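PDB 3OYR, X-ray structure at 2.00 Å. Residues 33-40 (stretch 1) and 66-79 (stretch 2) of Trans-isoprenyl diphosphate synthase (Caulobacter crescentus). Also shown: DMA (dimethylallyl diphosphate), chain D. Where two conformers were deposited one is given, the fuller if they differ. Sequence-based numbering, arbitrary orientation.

Stretch 1 (33-40) ADMAGVNR
Stretch 2 (66-79) KRLRPLMTVAAARL

Two helices that cross obliquely often combine an apolar seam with one charged pair at its margin, and this trans-isoprenyl diphosphate synthase offers a compact example. Stretch 1 is helical throughout, part of a longer helix that begins earlier in the chain and continues beyond Arg40, kinked at Ala33 and Asp34, whose N atoms have no bond to the preceding turn. Within the stretch, Val38 N bonds to Asp34 O (3.1 Å), Asn39 N to Met35 O (2.8 Å) and Arg40 N to Ala36 O (3.0 Å). In stretch 2, Lys66 and Arg67 precede a helix spanning 68-79; Arg67, with phi/psi of 58/29°, occupies the N-cap position. The axes approach to 10.3 Å, and their N-to-C directions differ by 130°, so ascending stretch 1 means descending stretch 2. The register follows: CA of Asp34 lies 6.9 Å from CA of Val74, CA of Met35 7.4 Å from CA of Leu71, and CA of Val38 7.8 Å from CA of Pro70.

Ala33 makes no contact. Asp34 points toward stretch 2, with chi1 m and chi2 −51°, and forms a two-pronged salt bridge with Arg78 (m, m, t, chi4 −166°). Arg78 NH2 donates to Asp34 OD1 at 3.1 Å and Arg78 NE to Asp34 OD2 at 3.1 Å, both nearly linear, so the carboxylate meets the guanidinium edge near its plane. Beside this pair, Asp34 OD2 sits 3.7 Å from Val74 CG1.

Met35 starts sideways, but its m, m, m rotamer brings its end nearer the other helix, and it gives up more area to the contact than any other residue. Met35 CG lies 3.6 Å from Leu71 CD2, Met35 SD 4.1 Å from Val74 CG2, and Met35 CE 3.9 Å from Pro70 CB and 4.0 Å from Arg67 CB. Leu71 (m, t) also starts sideways with its end nearer, Pro70 is C-gamma endo, and Arg67 is m, m, t with chi4 −85°. The Met35 side chain thus touches residues from Arg67 to Val74, about two turns' worth of sequence, through van der Waals packing.

Ala36 and Gly37 stand clear of the partner. Val38, chi1 t, points toward it, with Val38 CG1 4.1 Å from Pro70 CB and Val38 CG2 4.3 Å from Val74 CG2 (Val74 is also t). Asn39, with chi1 m and chi2 −25°, reaches the margin, where Asn39 OD1 lies 4.5 Å from Arg67 NE, too far for a hydrogen bond; Arg40 extends beyond reach.

The ligand engages other residues of stretch 2: Lys66 N and NZ each donate to DMA O3B at 2.9 Å, while Arg69 NH1 donates to DMA O1A at 2.8 Å.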

# COMPACT_ATOMS: atom_id res chain seq x y z
N ALA B 33 -18.08 -1.77 -23.11
CA ALA B 33 -17.08 -1.17 -23.98
C ALA B 33 -15.99 -0.42 -23.18
O ALA B 33 -14.85 -0.33 -23.62
CB ALA B 33 -17.74 -0.25 -25.03
N ASP B 34 -16.36 0.13 -22.03
CA ASP B 34 -15.37 0.79 -21.19
C ASP B 34 -14.56 -0.21 -20.37
O ASP B 34 -13.37 -0.00 -20.14
CB ASP B 34 -16.05 1.80 -20.28
CG ASP B 34 -16.51 3.03 -21.05
OD1 ASP B 34 -15.70 3.62 -21.79
OD2 ASP B 34 -17.69 3.40 -20.91
N MET B 35 -15.21 -1.27 -19.91
CA MET B 35 -14.52 -2.28 -19.11
C MET B 35 -13.50 -3.11 -19.88
O MET B 35 -12.59 -3.68 -19.28
CB MET B 35 -15.51 -3.19 -18.41
CG MET B 35 -16.19 -2.52 -17.18
SD MET B 35 -15.13 -1.84 -15.88
CE MET B 35 -14.52 -3.34 -15.12
N ALA B 36 -13.67 -3.22 -21.18
CA ALA B 36 -12.66 -3.88 -21.99
C ALA B 36 -11.39 -3.04 -21.95
O ALA B 36 -10.32 -3.60 -21.80
CB ALA B 36 -13.15 -4.13 -23.44
N GLY B 37 -11.51 -1.72 -22.02
CA GLY B 37 -10.37 -0.83 -21.82
C GLY B 37 -9.73 -0.93 -20.43
O GLY B 37 -8.50 -0.91 -20.30
N VAL B 38 -10.57 -1.04 -19.40
CA VAL B 38 -10.14 -1.12 -18.01
C VAL B 38 -9.38 -2.43 -17.77
O VAL B 38 -8.29 -2.45 -17.18
CB VAL B 38 -11.37 -0.98 -17.04
CG1 VAL B 38 -10.98 -1.15 -15.61
CG2 VAL B 38 -12.03 0.39 -17.24
N ASN B 39 -9.94 -3.52 -18.29
CA ASN B 39 -9.32 -4.85 -18.18
C ASN B 39 -8.00 -4.96 -18.95
O ASN B 39 -7.09 -5.65 -18.53
CB ASN B 39 -10.30 -5.94 -18.65
CG ASN B 39 -11.55 -6.02 -17.75
OD1 ASN B 39 -11.51 -5.66 -16.57
ND2 ASN B 39 -12.66 -6.48 -18.31
N ARG B 40 -7.91 -4.27 -20.09
CA ARG B 40 -6.65 -4.18 -20.81
C ARG B 40 -5.58 -3.49 -19.96
O ARG B 40 -4.42 -3.90 -19.96
CB ARG B 40 -6.85 -3.40 -22.11
CG ARG B 40 -5.61 -3.42 -23.00
CD ARG B 40 -5.78 -2.51 -24.22
NE ARG B 40 -6.93 -2.95 -25.04
CZ ARG B 40 -8.06 -2.25 -25.19
NH1 ARG B 40 -9.03 -2.72 -25.96
NH2 ARG B 40 -8.22 -1.09 -24.56
N LYS B 66 -16.40 -9.07 -8.74
CA LYS B 66 -17.55 -8.44 -9.40
C LYS B 66 -17.20 -7.15 -10.11
O LYS B 66 -18.01 -6.66 -10.89
CB LYS B 66 -18.68 -8.22 -8.39
CG LYS B 66 -19.21 -9.49 -7.75
CD LYS B 66 -20.25 -9.16 -6.66
CE LYS B 66 -19.63 -8.40 -5.46
NZ LYS B 66 -18.74 -9.32 -4.67
N ARG B 67 -16.02 -6.59 -9.84
CA ARG B 67 -15.55 -5.37 -10.48
C ARG B 67 -16.48 -4.18 -10.27
O ARG B 67 -16.53 -3.27 -11.10
CB ARG B 67 -15.29 -5.60 -11.97
CG ARG B 67 -14.28 -6.73 -12.22
CD ARG B 67 -12.85 -6.26 -11.88
NE ARG B 67 -11.86 -7.21 -12.37
CZ ARG B 67 -11.48 -8.30 -11.71
NH1 ARG B 67 -11.98 -8.56 -10.50
NH2 ARG B 67 -10.60 -9.12 -12.25
N LEU B 68 -17.20 -4.18 -9.14
CA LEU B 68 -18.18 -3.11 -8.84
C LEU B 68 -17.53 -1.76 -8.72
O LEU B 68 -18.07 -0.75 -9.19
CB LEU B 68 -18.97 -3.42 -7.56
CG LEU B 68 -19.81 -4.70 -7.53
CD1 LEU B 68 -20.69 -4.74 -6.31
CD2 LEU B 68 -20.67 -4.86 -8.79
N ARG B 69 -16.33 -1.74 -8.14
CA ARG B 69 -15.63 -0.48 -7.98
C ARG B 69 -15.23 0.21 -9.29
O ARG B 69 -15.64 1.37 -9.47
CB ARG B 69 -14.51 -0.60 -6.96
CG ARG B 69 -15.01 -0.75 -5.55
CD ARG B 69 -13.98 -1.51 -4.77
NE ARG B 69 -14.45 -1.97 -3.48
CZ ARG B 69 -15.03 -3.13 -3.27
NH1 ARG B 69 -15.26 -3.98 -4.28
NH2 ARG B 69 -15.40 -3.45 -2.04
N PRO B 70 -14.51 -0.50 -10.22
CA PRO B 70 -14.29 0.14 -11.54
C PRO B 70 -15.56 0.42 -12.33
O PRO B 70 -15.61 1.43 -13.05
CB PRO B 70 -13.38 -0.85 -12.32
CG PRO B 70 -13.42 -2.14 -11.53
CD PRO B 70 -13.72 -1.74 -10.10
N LEU B 71 -16.56 -0.46 -12.21
CA LEU B 71 -17.88 -0.25 -12.80
C LEU B 71 -18.50 1.06 -12.36
O LEU B 71 -19.08 1.80 -13.17
CB LEU B 71 -18.85 -1.40 -12.48
CG LEU B 71 -18.69 -2.68 -13.31
CD1 LEU B 71 -19.62 -3.80 -12.80
CD2 LEU B 71 -18.90 -2.40 -14.77
N MET B 72 -18.38 1.35 -11.07
CA MET B 72 -18.93 2.60 -10.54
C MET B 72 -18.18 3.83 -11.05
O MET B 72 -18.81 4.83 -11.35
CB MET B 72 -19.03 2.56 -9.01
CG MET B 72 -20.25 1.79 -8.57
SD MET B 72 -20.17 1.23 -6.87
CE MET B 72 -20.08 2.86 -6.08
N THR B 73 -16.85 3.73 -11.18
CA THR B 73 -16.07 4.79 -11.80
C THR B 73 -16.58 5.01 -13.22
O THR B 73 -16.83 6.16 -13.63
CB THR B 73 -14.57 4.45 -11.84
OG1 THR B 73 -14.09 4.22 -10.51
CG2 THR B 73 -13.75 5.59 -12.50
N VAL B 74 -16.72 3.92 -13.98
CA VAL B 74 -17.25 3.99 -15.35
C VAL B 74 -18.66 4.62 -15.37
O VAL B 74 -18.89 5.62 -16.06
CB VAL B 74 -17.22 2.61 -16.06
CG1 VAL B 74 -18.07 2.67 -17.34
CG2 VAL B 74 -15.78 2.21 -16.38
N ALA B 75 -19.57 4.06 -14.59
CA ALA B 75 -20.94 4.62 -14.47
C ALA B 75 -20.99 6.11 -14.11
O ALA B 75 -21.75 6.89 -14.72
CB ALA B 75 -21.78 3.81 -13.48
N ALA B 76 -20.15 6.52 -13.16
CA ALA B 76 -20.13 7.90 -12.70
C ALA B 76 -19.63 8.83 -13.78
O ALA B 76 -20.16 9.93 -13.94
CB ALA B 76 -19.28 8.06 -11.46
N ALA B 77 -18.61 8.38 -14.51
CA ALA B 77 -18.05 9.20 -15.60
C ALA B 77 -19.04 9.43 -16.75
O ALA B 77 -19.19 10.55 -17.25
CB ALA B 77 -16.74 8.58 -16.11
N ARG B 78 -19.72 8.36 -17.15
CA ARG B 78 -20.74 8.44 -18.21
C ARG B 78 -22.00 9.19 -17.77
O ARG B 78 -22.57 9.94 -18.57
CB ARG B 78 -21.11 7.04 -18.70
CG ARG B 78 -19.96 6.28 -19.41
CD ARG B 78 -19.48 7.03 -20.64
NE ARG B 78 -18.36 6.38 -21.33
CZ ARG B 78 -17.61 6.99 -22.26
NH1 ARG B 78 -17.88 8.24 -22.61
NH2 ARG B 78 -16.61 6.35 -22.84
N LEU B 79 -22.43 9.00 -16.52
CA LEU B 79 -23.57 9.75 -15.98
C LEU B 79 -23.25 11.24 -15.92
O LEU B 79 -24.07 12.07 -16.32
CB LEU B 79 -24.01 9.23 -14.59
CG LEU B 79 -25.34 9.70 -13.98
CD1 LEU B 79 -26.53 9.57 -14.95
CD2 LEU B 79 -25.66 8.97 -12.67
C1 DMA D . -14.53 -7.75 -0.75
O1 DMA D . -15.07 -7.02 -1.85
C2 DMA D . -14.22 -6.55 0.07
C3 DMA D . -15.07 -6.07 0.98
C4 DMA D . -16.34 -6.77 1.37
C5 DMA D . -14.67 -4.79 1.66
PA DMA D . -16.06 -7.58 -2.99
O1A DMA D . -16.46 -6.48 -3.95
O2A DMA D . -17.19 -8.30 -2.31
O3A DMA D . -15.02 -8.63 -3.64
PB DMA D . -14.78 -9.02 -5.20
O1B DMA D . -13.92 -7.92 -5.79
O2B DMA D . -14.03 -10.31 -4.95
O3B DMA D . -16.12 -9.16 -5.89